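Local coordinates for protein arginase (Trypanosoma brucei brucei, PDB 4RHJ) that is of unknown function but adopts the arginase-deacetylase fold, having evolved without the binuclear manganese cluster of its relatives, at residues M27-V32 / S127-E132. Numbering follows the deposited sequence.
Sequences MNVKGV and STELLE
Glu-129 reaches across from helix 116-131 and lays its side chain against the last turn of helix 23-30, beside Val-29 and Lys-30. Its CG stands anti to the backbone N (chi1 -157°), which carries the chain toward the neighbouring helix, and a bend at chi2 (103°) then brings the OE2 side of the carboxylate over CA and CB of Lys-30. There OE2 lies 3.5 Å from CA of Lys-30 and 3.6 Å from its CB, while CG of Glu-129 sits 3.9 Å from the carbonyl O of Val-29. None of these is a hydrogen bond: across this contact the carboxylate meets Lys-30 only through van der Waals approaches to carbon. Extended beyond CG, the Lys-30 chain carries its NZ away, to 6.5 Å from OE2 of Glu-129, too far for a salt bridge.

On the buried side, Val-29 supplies the apolar half. Its CG2 points at the partner helix, meeting CD2 of Leu-130 at 3.8 Å and CB of Glu-129 at 4.1 Å. Leu-130 in turn packs down on strands 46-50 and 95-103, against Ala-47, Phe-49 and Cys-101, so Val-29 appears to continue, toward helix 23-30, the apolar layer between helix 116-131 and the parallel sheet of this alpha/beta arginase fold. Just past the pair, NZ of Lys-133 donates hydrogen bonds to the carbonyl O atoms of Lys-30 and Val-32.

With 198 Å² buried and no polar bond between the two segments, their association probably rests on apolar burial and van der Waals contact; the opposite charges of Lys-30 and Glu-129 would probably add a weak attraction.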
loop_
_atom_site.group_PDB
_atom_site.type_symbol
_atom_site.label_atom_id
_atom_site.label_comp_id
_atom_site.label_asym_id
_atom_site.label_seq_id
_atom_site.Cartn_x
_atom_site.Cartn_y
_atom_site.Cartn_z
ATOM N N MET A 27 -23.594 -19.266 28.148
ATOM C CA MET A 27 -24.478 -18.781 29.218
ATOM C C MET A 27 -24.931 -17.355 28.960
ATOM O O MET A 27 -26.027 -16.953 29.341
ATOM C CB MET A 27 -23.775 -18.860 30.584
ATOM C CG MET A 27 -23.772 -17.549 31.392
ATOM S SD MET A 27 -22.136 -16.849 31.754
ATOM C CE MET A 27 -21.632 -17.806 33.180
ATOM N N ASN A 28 -24.069 -16.605 28.292
ATOM C CA ASN A 28 -24.279 -15.197 28.015
ATOM C C ASN A 28 -25.163 -14.929 26.788
ATOM O O ASN A 28 -26.039 -14.062 26.831
ATOM C CB ASN A 28 -22.922 -14.522 27.832
ATOM C CG ASN A 28 -23.039 -13.045 27.587
ATOM O OD1 ASN A 28 -22.852 -12.567 26.468
ATOM N ND2 ASN A 28 -23.352 -12.306 28.638
ATOM N N VAL A 29 -24.934 -15.669 25.704
ATOM C CA VAL A 29 -25.675 -15.456 24.458
ATOM C C VAL A 29 -27.169 -15.733 24.643
ATOM O O VAL A 29 -28.019 -15.052 24.067
ATOM C CB VAL A 29 -25.116 -16.332 23.289
ATOM C CG1 VAL A 29 -25.444 -17.806 23.466
ATOM C CG2 VAL A 29 -25.650 -15.838 21.957
ATOM N N LYS A 30 -27.483 -16.717 25.474
ATOM C CA LYS A 30 -28.854 -17.153 25.620
ATOM C C LYS A 30 -29.720 -16.032 26.174
ATOM O O LYS A 30 -30.722 -15.665 25.572
ATOM C CB LYS A 30 -28.936 -18.387 26.522
ATOM C CG LYS A 30 -28.122 -19.588 26.052
ATOM C CD LYS A 30 -28.410 -20.814 26.928
ATOM C CE LYS A 30 -27.463 -21.971 26.622
ATOM N NZ LYS A 30 -27.610 -23.129 27.560
ATOM N N GLY A 31 -29.312 -15.472 27.307
ATOM C CA GLY A 31 -30.156 -14.556 28.062
ATOM C C GLY A 31 -30.169 -13.076 27.706
ATOM O O GLY A 31 -30.514 -12.245 28.542
ATOM N N VAL A 32 -29.804 -12.743 26.474
ATOM C CA VAL A 32 -29.796 -11.347 26.041
ATOM C C VAL A 32 -31.221 -10.914 25.714
ATOM O O VAL A 32 -31.910 -11.589 24.957
ATOM C CB VAL A 32 -28.870 -11.131 24.822
ATOM C CG1 VAL A 32 -29.036 -9.735 24.253
ATOM C CG2 VAL A 32 -27.434 -11.363 25.218
ATOM N N SER A 127 -24.917 -18.287 16.665
ATOM C CA SER A 127 -25.555 -17.666 15.512
ATOM C C SER A 127 -27.066 -17.889 15.545
ATOM O O SER A 127 -27.853 -16.956 15.351
ATOM C CB SER A 127 -24.958 -18.214 14.220
ATOM O OG SER A 127 -25.051 -19.627 14.170
ATOM N N THR A 128 -27.458 -19.130 15.804
ATOM C CA THR A 128 -28.865 -19.483 15.997
ATOM C C THR A 128 -29.550 -18.642 17.094
ATOM O O THR A 128 -30.692 -18.190 16.935
ATOM C CB THR A 128 -29.012 -20.974 16.359
ATOM O OG1 THR A 128 -28.687 -21.796 15.225
ATOM C CG2 THR A 128 -30.423 -21.271 16.796
ATOM N N GLU A 129 -28.839 -18.426 18.198
ATOM C CA GLU A 129 -29.400 -17.721 19.346
ATOM C C GLU A 129 -29.290 -16.210 19.184
ATOM O O GLU A 129 -29.881 -15.454 19.946
ATOM C CB GLU A 129 -28.712 -18.157 20.645
ATOM C CG GLU A 129 -29.537 -17.925 21.902
ATOM C CD GLU A 129 -30.185 -19.193 22.449
ATOM O OE1 GLU A 129 -30.110 -20.251 21.796
ATOM O OE2 GLU A 129 -30.766 -19.144 23.549
ATOM N N LEU A 130 -28.529 -15.776 18.188
ATOM C CA LEU A 130 -28.456 -14.363 17.835
ATOM C C LEU A 130 -29.504 -14.017 16.785
ATOM O O LEU A 130 -30.101 -12.934 16.800
ATOM C CB LEU A 130 -27.061 -14.001 17.319
ATOM C CG LEU A 130 -26.034 -13.832 18.434
ATOM C CD1 LEU A 130 -24.723 -13.236 17.927
ATOM C CD2 LEU A 130 -26.629 -13.020 19.589
ATOM N N LEU A 131 -29.711 -14.962 15.873
ATOM C CA LEU A 131 -30.657 -14.819 14.780
ATOM C C LEU A 131 -32.085 -14.981 15.255
ATOM O O LEU A 131 -32.986 -14.348 14.717
ATOM C CB LEU A 131 -30.373 -15.840 13.680
ATOM C CG LEU A 131 -29.186 -15.571 12.771
ATOM C CD1 LEU A 131 -28.993 -16.739 11.828
ATOM C CD2 LEU A 131 -29.406 -14.277 12.018
ATOM N N GLU A 132 -32.298 -15.831 16.254
ATOM C CA GLU A 132 -33.633 -16.003 16.792
ATOM C C GLU A 132 -34.145 -14.666 17.310
ATOM O O GLU A 132 -35.314 -14.320 17.111
ATOM C CB GLU A 132 -33.651 -17.065 17.894
ATOM C CG GLU A 132 -33.760 -18.466 17.357
ATOM C CD GLU A 132 -33.626 -19.525 18.430
ATOM O OE1 GLU A 132 -34.015 -19.268 19.588
ATOM O OE2 GLU A 132 -33.133 -20.623 18.109
#